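Local structure of phosphoinositol-specific phospholipase C (Pseudomonas sp., 5FYP) at residues A6-S12 with G292-P297; F144-F149 with L180-L186; A162-Q166 with S233-A237. The protein probably cleaves phosphoinositol-containing lipids at the phosphodiester bond in a calcium-dependent reaction, releasing a lipid and a phosphoinositol product. All blocks are in the same frame, centred on the assembly; numbering follows the deposited sequence.

Interaction 1 of 3, residues A6-S12 with G292-P297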
ATOM      1  N   ALA A   6      16.483  -9.611 -11.845  1.00 17.45           N
ATOM      2  CA  ALA A   6      17.763  -8.969 -11.487  1.00 20.59           C
ATOM      3  C   ALA A   6      17.629  -7.835 -10.491  1.00 16.55           C
ATOM      4  O   ALA A   6      18.556  -7.578  -9.731  1.00 19.41           O
ATOM      5  CB  ALA A   6      18.494  -8.483 -12.733  1.00 18.23           C
ATOM      6  N   PHE A   7      16.483  -7.170 -10.471  1.00 13.72           N
ATOM      7  CA  PHE A   7      16.320  -6.006  -9.618  1.00 12.64           C
ATOM      8  C   PHE A   7      16.170  -6.342  -8.142  1.00 11.70           C
ATOM      9  O   PHE A   7      16.191  -5.427  -7.309  1.00 12.95           O
ATOM     10  CB  PHE A   7      15.194  -5.061 -10.118  1.00 13.34           C
ATOM     11  CG  PHE A   7      13.791  -5.550  -9.929  1.00 12.81           C
ATOM     12  CD1 PHE A   7      13.152  -5.387  -8.722  1.00 12.79           C
ATOM     13  CD2 PHE A   7      13.078  -6.114 -10.988  1.00 12.42           C
ATOM     14  CE1 PHE A   7      11.844  -5.775  -8.555  1.00 10.95           C
ATOM     15  CE2 PHE A   7      11.766  -6.497 -10.817  1.00 14.21           C
ATOM     16  CZ  PHE A   7      11.140  -6.315  -9.597  1.00 14.19           C
ATOM     17  N   ILE A   8      15.987  -7.614  -7.804  1.00 10.83           N
ATOM     18  CA  ILE A   8      15.793  -8.014  -6.394  1.00 11.02           C
ATOM     19  C   ILE A   8      17.114  -8.562  -5.859  1.00 12.45           C
ATOM     20  O   ILE A   8      17.651  -9.541  -6.347  1.00 14.07           O
ATOM     21  CB  ILE A   8      14.688  -9.069  -6.241  1.00 11.21           C
ATOM     22  CG1 ILE A   8      13.357  -8.487  -6.743  1.00 13.03           C
ATOM     23  CG2 ILE A   8      14.587  -9.507  -4.771  1.00 11.76           C
ATOM     24  CD1 ILE A   8      12.170  -9.390  -6.615  1.00 14.41           C
ATOM     25  N   ASP A   9      17.631  -7.914  -4.832  1.00 12.39           N
ATOM     26  CA  ASP A   9      18.817  -8.448  -4.141  1.00 13.33           C
ATOM     27  C   ASP A   9      18.427  -9.796  -3.521  1.00 13.16           C
ATOM     28  O   ASP A   9      17.511  -9.831  -2.733  1.00 14.51           O
ATOM     29  CB  ASP A   9      19.272  -7.414  -3.103  1.00 14.32           C
ATOM     30  CG  ASP A   9      20.488  -7.821  -2.313  1.00 16.70           C
ATOM     31  OD1 ASP A   9      20.832  -9.017  -2.247  1.00 16.59           O
ATOM     32  OD2 ASP A   9      21.073  -6.911  -1.707  1.00 19.16           O
ATOM     33  N   PRO A  10      19.177 -10.893  -3.843  1.00 15.71           N
ATOM     34  CA  PRO A  10      18.807 -12.196  -3.305  1.00 16.48           C
ATOM     35  C   PRO A  10      18.793 -12.259  -1.766  1.00 15.77           C
ATOM     36  O   PRO A  10      18.080 -13.074  -1.198  1.00 16.81           O
ATOM     37  CB  PRO A  10      19.856 -13.135  -3.901  1.00 18.43           C
ATOM     38  CG  PRO A  10      20.282 -12.459  -5.157  1.00 21.36           C
ATOM     39  CD  PRO A  10      20.264 -10.999  -4.833  1.00 17.53           C
ATOM     40  N   ALA A  11      19.526 -11.363  -1.106  1.00 14.59           N
ATOM     41  CA  ALA A  11      19.521 -11.308   0.367  1.00 11.80           C
ATOM     42  C   ALA A  11      18.143 -10.897   0.913  1.00 13.46           C
ATOM     43  O   ALA A  11      17.867 -11.093   2.098  1.00 15.29           O
ATOM     44  CB  ALA A  11      20.591 -10.349   0.848  1.00 14.65           C
ATOM     45  N   SER A  12      17.295 -10.323   0.065  1.00 12.80           N
ATOM     46  CA  SER A  12      15.979  -9.895   0.493  1.00 12.84           C
ATOM     47  C   SER A  12      15.087 -11.046   0.973  1.00 12.41           C
ATOM     48  O   SER A  12      14.244 -10.862   1.837  1.00 12.89           O
ATOM     49  CB  SER A  12      15.244  -9.194  -0.664  1.00 13.24           C
ATOM     50  OG  SER A  12      15.978  -8.099  -1.163  1.00 12.74           O
ATOM     51  N   GLY A 292      22.432  -1.750  -8.602  1.00 17.15           N
ATOM     52  CA  GLY A 292      21.667  -2.521  -9.591  1.00 17.84           C
ATOM     53  C   GLY A 292      20.339  -3.069  -9.111  1.00 15.81           C
ATOM     54  O   GLY A 292      19.631  -3.712  -9.891  1.00 19.61           O
ATOM     55  N   TYR A 293      20.001  -2.797  -7.847  1.00 13.70           N
ATOM     56  CA  TYR A 293      18.814  -3.354  -7.236  1.00 12.65           C
ATOM     57  C   TYR A 293      17.756  -2.276  -6.965  1.00 11.76           C
ATOM     58  O   TYR A 293      18.080  -1.131  -6.637  1.00 13.24           O
ATOM     59  CB  TYR A 293      19.150  -4.057  -5.933  1.00 13.46           C
ATOM     60  CG  TYR A 293      20.087  -5.235  -6.085  1.00 15.56           C
ATOM     61  CD1 TYR A 293      19.767  -6.310  -6.919  1.00 16.43           C
ATOM     62  CD2 TYR A 293      21.254  -5.295  -5.357  1.00 18.34           C
ATOM     63  CE1 TYR A 293      20.628  -7.401  -7.064  1.00 17.28           C
ATOM     64  CE2 TYR A 293      22.120  -6.390  -5.474  1.00 15.08           C
ATOM     65  CZ  TYR A 293      21.764  -7.430  -6.320  1.00 19.39           C
ATOM     66  OH  TYR A 293      22.632  -8.511  -6.437  1.00 25.83           O
ATOM     67  N   ARG A 294      16.490  -2.684  -7.070  1.00 10.25           N
ATOM     68  CA  ARG A 294      15.348  -1.871  -6.633  1.00  9.72           C
ATOM     69  C   ARG A 294      14.686  -2.398  -5.377  1.00  9.72           C
ATOM     70  O   ARG A 294      13.784  -1.751  -4.849  1.00 10.47           O
ATOM     71  CB  ARG A 294      14.317  -1.693  -7.737  1.00  9.58           C
ATOM     72  CG  ARG A 294      14.880  -1.052  -8.988  1.00 10.36           C
ATOM     73  CD  ARG A 294      13.788  -0.420  -9.859  1.00 10.63           C
ATOM     74  NE  ARG A 294      14.277  -0.140 -11.206  1.00 10.67           N
ATOM     75  CZ  ARG A 294      14.398  -1.045 -12.173  1.00 11.93           C
ATOM     76  NH1 ARG A 294      13.959  -2.269 -12.030  1.00 10.48           N
ATOM     77  NH2 ARG A 294      14.962  -0.686 -13.328  1.00 13.43           N
ATOM     78  N   ILE A 295      15.126  -3.566  -4.885  1.00  9.98           N
ATOM     79  CA  ILE A 295      14.631  -4.163  -3.644  1.00  9.58           C
ATOM     80  C   ILE A 295      15.844  -4.747  -2.946  1.00 10.28           C
ATOM     81  O   ILE A 295      16.583  -5.550  -3.539  1.00 11.41           O
ATOM     82  CB  ILE A 295      13.573  -5.267  -3.873  1.00  9.18           C
ATOM     83  CG1 ILE A 295      12.339  -4.691  -4.579  1.00  9.73           C
ATOM     84  CG2 ILE A 295      13.228  -5.965  -2.578  1.00  8.94           C
ATOM     85  CD1 ILE A 295      11.210  -5.650  -4.759  1.00 11.20           C
ATOM     86  N   ARG A 296      16.079  -4.354  -1.702  0.50 10.62           N
ATOM     87  CA  ARG A 296      17.211  -4.890  -0.949  0.50 12.02           C
ATOM     88  C   ARG A 296      17.013  -4.669   0.525  0.50 10.79           C
ATOM     89  O   ARG A 296      16.308  -3.756   0.931  0.50 10.42           O
ATOM     90  CB  ARG A 296      18.515  -4.248  -1.372  0.50 12.80           C
ATOM     91  CG  ARG A 296      18.471  -2.772  -1.514  0.50 14.66           C
ATOM     92  CD  ARG A 296      19.866  -2.197  -1.524  0.50 13.79           C
ATOM     93  NE  ARG A 296      20.355  -2.082  -0.154  0.50 12.24           N
ATOM     94  CZ  ARG A 296      21.442  -1.430   0.223  0.50 14.19           C
ATOM     95  NH1 ARG A 296      22.241  -0.819  -0.671  0.50 13.93           N
ATOM     96  NH2 ARG A 296      21.697  -1.396   1.526  0.50 13.93           N
ATOM     97  N   PRO A 297      17.671  -5.489   1.349  1.00 10.90           N
ATOM     98  CA  PRO A 297      17.673  -5.188   2.774  1.00 11.78           C
ATOM     99  C   PRO A 297      18.329  -3.836   3.060  1.00 12.09           C
ATOM    100  O   PRO A 297      19.220  -3.417   2.318  1.00 14.17           O
ATOM    101  CB  PRO A 297      18.548  -6.322   3.368  1.00 12.96           C
ATOM    102  CG  PRO A 297      18.563  -7.380   2.338  1.00 13.47           C
ATOM    103  CD  PRO A 297      18.489  -6.679   1.028  1.00 12.56           C
TER
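The stack of D9 on the Y293 ring is one part of what holds the 6-12 segment against strand 295-297. The route of Y293 starts at CB, 3.5 Å from F7 O. With CG anti to the carbonyl carbon (chi1 -62°), the ring is carried alongside A6 to P10. Its CD1 approaches A6 O to 3.3 Å, and that oxygen lies at the ring edge, near the ring plane. Over one face sits D9, whose CB makes a CH-pi contact 3.7 Å from the centroid of the Y293 ring and 11° off its normal. CE2 meets D9 CG at 3.8 Å, the carboxylate stacked on the ring with the planes 19° apart. At the tip, Y293 OH comes to 3.8 Å from P10 CD. Replacing this tyrosine by an alanine would probably strip the D9 side chain of the surface it stacks on and leave a gap beside P10 CD. Next to this stack, I8 and I295 form a single parallel beta bridge, adding the N-terminal segment to the outer side of strand 295-297, whose other side pairs antiparallel with strand 20-25. D9 N donates to I295 O at 2.9 Å, while F7 O accepts both R294 N, at 2.8 Å, and the more distant I295 N. The R294 side chain crosses that of F7, NH1 lying near F7 CB, and its guanidinium is held by A286 O and S43 O. D9 OD1 closes an Asx turn onto A11 N, and S12 OG donates to D9 O while packing on P297 CD.

Interaction 2 of 3, residues F144-F149 with L180-L186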
ATOM      1  N   PHE A 144      -8.751 -10.946  -5.278  1.00 12.75           N
ATOM      2  CA  PHE A 144      -7.480 -11.563  -4.892  1.00 13.23           C
ATOM      3  C   PHE A 144      -7.581 -12.895  -4.181  1.00 15.42           C
ATOM      4  O   PHE A 144      -6.604 -13.637  -4.175  1.00 17.41           O
ATOM      5  CB  PHE A 144      -6.655 -10.596  -4.037  1.00 12.82           C
ATOM      6  CG  PHE A 144      -6.171  -9.396  -4.812  1.00 11.47           C
ATOM      7  CD1 PHE A 144      -5.174  -9.551  -5.758  1.00 12.73           C
ATOM      8  CD2 PHE A 144      -6.698  -8.141  -4.607  1.00 11.19           C
ATOM      9  CE1 PHE A 144      -4.713  -8.488  -6.502  1.00 12.14           C
ATOM     10  CE2 PHE A 144      -6.253  -7.063  -5.348  1.00 11.56           C
ATOM     11  CZ  PHE A 144      -5.267  -7.220  -6.307  1.00 11.88           C
ATOM     12  N   GLN A 145      -8.744 -13.156  -3.581  1.00 18.80           N
ATOM     13  CA  GLN A 145      -9.024 -14.360  -2.860  1.00 21.53           C
ATOM     14  C   GLN A 145      -7.918 -14.636  -1.846  1.00 21.02           C
ATOM     15  O   GLN A 145      -7.503 -13.750  -1.085  1.00 20.28           O
ATOM     16  CB  GLN A 145      -9.218 -15.476  -3.896  1.00 22.13           C
ATOM     17  CG  GLN A 145     -10.371 -15.251  -4.861  1.00 27.41           C
ATOM     18  N   GLY A 146      -7.305 -15.795  -1.921  1.00 20.46           N
ATOM     19  CA  GLY A 146      -6.326 -16.163  -0.941  1.00 19.29           C
ATOM     20  C   GLY A 146      -4.972 -15.538  -1.096  1.00 16.82           C
ATOM     21  O   GLY A 146      -4.094 -15.827  -0.299  1.00 17.04           O
ATOM     22  N   LYS A 147      -4.776 -14.662  -2.098  1.00 14.56           N
ATOM     23  CA  LYS A 147      -3.473 -14.016  -2.262  1.00 12.24           C
ATOM     24  C   LYS A 147      -3.176 -12.992  -1.180  1.00 10.51           C
ATOM     25  O   LYS A 147      -2.031 -12.638  -0.980  1.00 10.92           O
ATOM     26  CB  LYS A 147      -3.357 -13.336  -3.623  1.00 11.83           C
ATOM     27  CG  LYS A 147      -3.339 -14.285  -4.797  1.00 13.44           C
ATOM     28  CD  LYS A 147      -3.273 -13.504  -6.114  1.00 14.52           C
ATOM     29  CE  LYS A 147      -3.376 -14.392  -7.355  1.00 17.85           C
ATOM     30  NZ  LYS A 147      -2.201 -15.295  -7.495  1.00 18.43           N
ATOM     31  N   LEU A 148      -4.206 -12.478  -0.521  1.00  9.93           N
ATOM     32  CA  LEU A 148      -3.987 -11.368   0.423  1.00  9.98           C
ATOM     33  C   LEU A 148      -3.261 -11.794   1.688  1.00  9.70           C
ATOM     34  O   LEU A 148      -3.457 -12.907   2.211  1.00 10.93           O
ATOM     35  CB  LEU A 148      -5.305 -10.713   0.805  1.00  9.41           C
ATOM     36  CG  LEU A 148      -6.074 -10.078  -0.358  1.00 10.16           C
ATOM     37  CD1 LEU A 148      -7.304  -9.399   0.186  1.00 12.68           C
ATOM     38  CD2 LEU A 148      -5.236  -9.103  -1.127  1.00 10.36           C
ATOM     39  N   PHE A 149      -2.422 -10.892   2.159  1.00  9.49           N
ATOM     40  CA  PHE A 149      -1.855 -10.899   3.503  1.00  9.00           C
ATOM     41  C   PHE A 149      -2.407  -9.636   4.179  1.00  8.26           C
ATOM     42  O   PHE A 149      -2.233  -8.554   3.652  1.00  8.48           O
ATOM     43  CB  PHE A 149      -0.331 -10.873   3.440  1.00  9.22           C
ATOM     44  CG  PHE A 149       0.345 -10.834   4.778  1.00  8.83           C
ATOM     45  CD1 PHE A 149       0.522 -11.978   5.514  1.00 10.24           C
ATOM     46  CD2 PHE A 149       0.840  -9.645   5.293  1.00  9.00           C
ATOM     47  CE1 PHE A 149       1.161 -11.964   6.748  1.00  9.23           C
ATOM     48  CE2 PHE A 149       1.474  -9.621   6.523  1.00 10.08           C
ATOM     49  CZ  PHE A 149       1.628 -10.775   7.255  1.00  9.73           C
ATOM     50  N   LEU A 180       6.325 -14.613   2.429  1.00 11.68           N
ATOM     51  CA  LEU A 180       5.284 -13.867   1.725  1.00 11.68           C
ATOM     52  C   LEU A 180       5.299 -14.064   0.208  1.00 12.06           C
ATOM     53  O   LEU A 180       4.693 -13.296  -0.532  1.00 11.76           O
ATOM     54  CB  LEU A 180       5.386 -12.384   2.070  1.00 10.78           C
ATOM     55  CG  LEU A 180       5.164 -12.012   3.532  1.00 11.25           C
ATOM     56  CD1 LEU A 180       5.552 -10.570   3.747  1.00 11.87           C
ATOM     57  CD2 LEU A 180       3.749 -12.277   3.948  1.00 12.38           C
ATOM     58  N   GLN A 181       5.946 -15.128  -0.265  1.00 12.36           N
ATOM     59  CA  GLN A 181       5.929 -15.399  -1.696  1.00 13.64           C
ATOM     60  C   GLN A 181       4.511 -15.524  -2.193  1.00 11.74           C
ATOM     61  O   GLN A 181       3.667 -16.172  -1.558  1.00 14.24           O
ATOM     62  CB  GLN A 181       6.571 -16.750  -2.000  1.00 16.81           C
ATOM     63  CG  GLN A 181       8.039 -16.787  -2.159  1.00 23.10           C
ATOM     64  CD  GLN A 181       8.506 -18.207  -2.441  1.00 32.01           C
ATOM     65  OE1 GLN A 181       7.986 -18.890  -3.341  1.00 47.14           O
ATOM     66  NE2 GLN A 181       9.438 -18.643  -1.677  1.00 49.25           N
ATOM     67  N   GLY A 182       4.254 -14.920  -3.345  1.00 12.17           N
ATOM     68  CA  GLY A 182       2.936 -14.990  -3.946  1.00 13.38           C
ATOM     69  C   GLY A 182       1.851 -14.167  -3.281  1.00 12.53           C
ATOM     70  O   GLY A 182       0.699 -14.245  -3.694  1.00 14.12           O
ATOM     71  N   LYS A 183       2.216 -13.366  -2.282  1.00 12.06           N
ATOM     72  CA  LYS A 183       1.224 -12.600  -1.554  1.00 10.76           C
ATOM     73  C   LYS A 183       1.041 -11.196  -2.139  1.00 10.00           C
ATOM     74  O   LYS A 183       1.919 -10.639  -2.807  1.00 10.35           O
ATOM     75  CB  LYS A 183       1.570 -12.523  -0.068  1.00 12.34           C
ATOM     76  CG  LYS A 183       1.738 -13.869   0.646  1.00 16.60           C
ATOM     77  CD  LYS A 183       0.571 -14.826   0.558  1.00 17.70           C
ATOM     78  CE  LYS A 183      -0.649 -14.327   1.271  1.00 18.53           C
ATOM     79  NZ  LYS A 183      -1.781 -15.240   0.911  1.00 16.96           N
ATOM     80  N   VAL A 184      -0.134 -10.640  -1.850  1.00  9.83           N
ATOM     81  CA  VAL A 184      -0.491  -9.249  -2.152  1.00  9.09           C
ATOM     82  C   VAL A 184      -0.905  -8.574  -0.843  1.00  8.56           C
ATOM     83  O   VAL A 184      -1.682  -9.104  -0.074  1.00  9.36           O
ATOM     84  CB  VAL A 184      -1.634  -9.192  -3.164  1.00 10.03           C
ATOM     85  CG1 VAL A 184      -2.133  -7.775  -3.376  1.00 10.76           C
ATOM     86  CG2 VAL A 184      -1.210  -9.815  -4.492  1.00 10.81           C
ATOM     87  N   LEU A 185      -0.318  -7.396  -0.606  1.00  8.03           N
ATOM     88  CA  LEU A 185      -0.633  -6.535   0.535  1.00  7.65           C
ATOM     89  C   LEU A 185      -1.301  -5.279   0.021  1.00  7.27           C
ATOM     90  O   LEU A 185      -0.758  -4.623  -0.853  1.00  9.20           O
ATOM     91  CB  LEU A 185       0.631  -6.136   1.324  1.00  8.21           C
ATOM     92  CG  LEU A 185       1.293  -7.212   2.171  1.00  8.93           C
ATOM     93  CD1 LEU A 185       1.956  -8.294   1.347  1.00 11.47           C
ATOM     94  CD2 LEU A 185       2.303  -6.591   3.111  1.00 10.34           C
ATOM     95  N   LEU A 186      -2.459  -4.959   0.562  1.00  7.34           N
ATOM     96  CA  LEU A 186      -3.211  -3.782   0.176  1.00  6.72           C
ATOM     97  C   LEU A 186      -3.083  -2.714   1.261  1.00  6.75           C
ATOM     98  O   LEU A 186      -3.179  -3.038   2.447  1.00  7.13           O
ATOM     99  CB  LEU A 186      -4.665  -4.135  -0.015  1.00  7.75           C
ATOM    100  CG  LEU A 186      -4.919  -5.254  -1.019  1.00  8.42           C
ATOM    101  CD1 LEU A 186      -6.394  -5.576  -1.077  1.00 10.20           C
ATOM    102  CD2 LEU A 186      -4.380  -4.913  -2.402  1.00  8.77           C
TER
HETATM  103  O   HOH W   1      -0.108 -16.137  -5.512  1.00 21.16           O
HETATM  104  O   HOH W   2      -3.838  -6.708   2.332  1.00 13.33           O
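K183 bends at chi2 (-56°) and chi3 (-66°), folding its chain back over the 144-149 segment, whereas F149, with CG anti to the backbone N (chi1 178°), carries its ring onto L180 and L185. Both lie in a beta-alpha-beta connection of the TIM-barrel fold: strand 184-189 runs parallel to strand 114-120, and helix 133-144 is part of the crossover between them. The loop leaving that helix forms a single parallel bridge with the strand start, L148 opposite V184. V184 N donates to K147 O at 2.9 Å, and F149 N returns to V184 O at 3.0 Å. The folded K183 ammonium makes a weak hydrogen bond to L148 O, NZ to O 3.2 Å.

Apolar groups fill both flanks. L180 CD2 sits over one face of the F149 ring, offset toward the rim, 3.6 Å from F149 CD1, while L185 CG approaches the same ring obliquely. On the helix side, V184 CG1 makes a CH-pi contact 4.2 Å from the centroid of the F144 ring, and L148 CD2 meets L186 CD1 at 3.7 Å. K147 reaches out to D106 and S105 of helix 94-107, and its NZ also shares a water with G182 O. A second water ties the segments together beyond the bridge: it donates to F149 O and accepts from L186 N at 2.8 Å.

Interaction 3 of 3, residues A162-Q166 with S233-A237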
ATOM      1  N   ALA A 162      -5.130  -7.805  16.487  1.00 11.97           N
ATOM      2  CA  ALA A 162      -4.975  -6.870  15.340  1.00 10.63           C
ATOM      3  C   ALA A 162      -5.102  -5.417  15.795  1.00  9.50           C
ATOM      4  O   ALA A 162      -4.439  -4.535  15.268  1.00  9.80           O
ATOM      5  CB  ALA A 162      -5.964  -7.165  14.228  1.00 12.59           C
ATOM      6  N   GLY A 163      -5.949  -5.171  16.805  1.00  9.46           N
ATOM      7  CA  GLY A 163      -6.153  -3.850  17.374  1.00 10.05           C
ATOM      8  C   GLY A 163      -5.053  -3.358  18.273  1.00  8.29           C
ATOM      9  O   GLY A 163      -5.177  -2.259  18.820  1.00  9.45           O
ATOM     10  N   ALA A 164      -3.976  -4.119  18.395  1.00  8.70           N
ATOM     11  CA  ALA A 164      -2.791  -3.721  19.136  1.00  9.16           C
ATOM     12  C   ALA A 164      -1.516  -3.849  18.312  1.00  8.17           C
ATOM     13  O   ALA A 164      -0.403  -3.808  18.854  1.00  8.85           O
ATOM     14  CB  ALA A 164      -2.668  -4.516  20.449  1.00 11.46           C
ATOM     15  N   LEU A 165      -1.659  -3.988  16.994  1.00  7.62           N
ATOM     16  CA  LEU A 165      -0.489  -3.995  16.106  1.00  7.33           C
ATOM     17  C   LEU A 165       0.382  -2.770  16.324  1.00  6.70           C
ATOM     18  O   LEU A 165       1.621  -2.850  16.273  1.00  7.38           O
ATOM     19  CB  LEU A 165      -0.919  -3.997  14.640  1.00  7.68           C
ATOM     20  CG  LEU A 165      -1.349  -5.359  14.100  1.00  8.30           C
ATOM     21  CD1 LEU A 165      -2.041  -5.177  12.763  1.00  9.60           C
ATOM     22  CD2 LEU A 165      -0.142  -6.276  13.981  1.00  8.66           C
ATOM     23  N   GLN A 166      -0.251  -1.613  16.517  1.00  6.54           N
ATOM     24  CA  GLN A 166       0.492  -0.353  16.503  1.00  6.14           C
ATOM     25  C   GLN A 166       1.707  -0.402  17.407  1.00  6.20           C
ATOM     26  O   GLN A 166       2.828  -0.080  16.996  1.00  6.55           O
ATOM     27  CB  GLN A 166      -0.456   0.767  16.910  1.00  6.74           C
ATOM     28  CG  GLN A 166       0.187   2.129  16.867  1.00  7.05           C
ATOM     29  CD  GLN A 166      -0.665   3.215  17.488  1.00  7.33           C
ATOM     30  OE1 GLN A 166      -1.355   3.000  18.500  1.00  9.62           O
ATOM     31  NE2 GLN A 166      -0.595   4.395  16.934  1.00  7.41           N
ATOM     32  N   SER A 233      -6.344   3.710  15.842  1.00  6.79           N
ATOM     33  CA  SER A 233      -4.894   3.889  15.930  1.00  6.40           C
ATOM     34  C   SER A 233      -4.182   2.565  16.204  1.00  6.21           C
ATOM     35  O   SER A 233      -3.097   2.329  15.726  1.00  6.27           O
ATOM     36  CB  SER A 233      -4.559   4.902  16.985  1.00  6.69           C
ATOM     37  OG  SER A 233      -5.046   6.200  16.661  1.00  7.18           O
ATOM     38  N   GLY A 234      -4.825   1.716  17.015  1.00  6.55           N
ATOM     39  CA  GLY A 234      -4.216   0.447  17.393  1.00  7.00           C
ATOM     40  C   GLY A 234      -3.971  -0.520  16.243  1.00  6.41           C
ATOM     41  O   GLY A 234      -3.152  -1.412  16.379  1.00  7.33           O
ATOM     42  N   TYR A 235      -4.658  -0.324  15.102  1.00  6.72           N
ATOM     43  CA  TYR A 235      -4.476  -1.160  13.919  1.00  6.87           C
ATOM     44  C   TYR A 235      -3.332  -0.711  13.031  1.00  6.77           C
ATOM     45  O   TYR A 235      -3.060  -1.338  12.021  1.00  8.52           O
ATOM     46  CB  TYR A 235      -5.779  -1.225  13.103  1.00  7.45           C
ATOM     47  CG  TYR A 235      -6.918  -1.936  13.793  1.00  7.81           C
ATOM     48  CD1 TYR A 235      -7.083  -3.321  13.669  1.00  8.41           C
ATOM     49  CD2 TYR A 235      -7.782  -1.264  14.613  1.00  8.46           C
ATOM     50  CE1 TYR A 235      -8.111  -3.980  14.326  1.00  9.63           C
ATOM     51  CE2 TYR A 235      -8.814  -1.921  15.286  1.00  9.62           C
ATOM     52  CZ  TYR A 235      -8.962  -3.286  15.151  1.00 10.32           C
ATOM     53  OH  TYR A 235      -9.938  -3.975  15.813  1.00 12.58           O
ATOM     54  N   VAL A 236      -2.685   0.408  13.355  1.00  6.48           N
ATOM     55  CA  VAL A 236      -1.707   0.994  12.439  1.00  6.04           C
ATOM     56  C   VAL A 236      -0.390   0.213  12.426  1.00  6.40           C
ATOM     57  O   VAL A 236       0.327   0.178  13.422  1.00  8.01           O
ATOM     58  CB  VAL A 236      -1.473   2.470  12.819  1.00  6.58           C
ATOM     59  CG1 VAL A 236      -0.310   3.080  12.081  1.00  7.36           C
ATOM     60  CG2 VAL A 236      -2.747   3.279  12.579  1.00  7.01           C
ATOM     61  N   ALA A 237      -0.077  -0.309  11.241  1.00  5.93           N
ATOM     62  CA  ALA A 237       1.137  -1.072  10.999  1.00  6.40           C
ATOM     63  C   ALA A 237       1.963  -0.493   9.854  1.00  5.94           C
ATOM     64  O   ALA A 237       2.963  -1.076   9.426  1.00  6.21           O
ATOM     65  CB  ALA A 237       0.800  -2.524  10.692  1.00  6.53           C
TER
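G163 and G234 meet where neither could readily carry a side chain, and they mark the tight part of this contact. A type I turn from S233 to V236, which leads out of helix 230-233 toward strand 238-242, is pressed against the start of the short helix 165-168. G234 CA lies 3.2 Å from G163 O, close enough that a CB on G234 would clash with that oxygen. The N-cap residue of the helix, A164, has no side-chain acceptor. The turn supplies a backbone one instead: Q166 N donates to G234 O at 2.9 Å, nearly straight (162°).

Q166 deepens the buried side. Its CG is anti to the backbone N (chi1 -177°) and the chain runs on extended across the turn, bringing CD to 3.1 Å from S233 O; the amide nitrogen at its end bonds to G223 O. L165 is buried against helix 151-158, and only its touch on A237 is loose. On the outer side, CH-pi and van der Waals contacts replace this close backbone packing. The partly exposed Y235 ring lies over exposed G163, whose CA stands 3.6 Å from the ring centroid, and A162 CB is 3.8 Å from Y235 CE1. A CB on G163 would probably be tight against Y235 CZ. Back on the buried side, Q166 CA approaches V236 O to 3.1 Å in a CA-H...O contact.

In the fold
The three contacts do not touch. Interactions 1 and 2 have centres about 20 Å apart and nearest atoms about 9 Å apart; for interactions 1 and 3 the values are about 29 and 16 Å, and for interactions 2 and 3 about 20 and 8 Å. Interaction 1 closes a loop that contains the other two, while the segments of interactions 2 and 3 alternate along the chain. F210 links those two, its backbone bonding to L186 and the A237 side chain touching it. Neighbouring strands relate interactions 1 and 2 to the calcium site: strand 184-189 adjoins strand 114-120, which carries the ligand D119, and strand 295-297 pairs with strand 20-25, just ahead of the ligand N27.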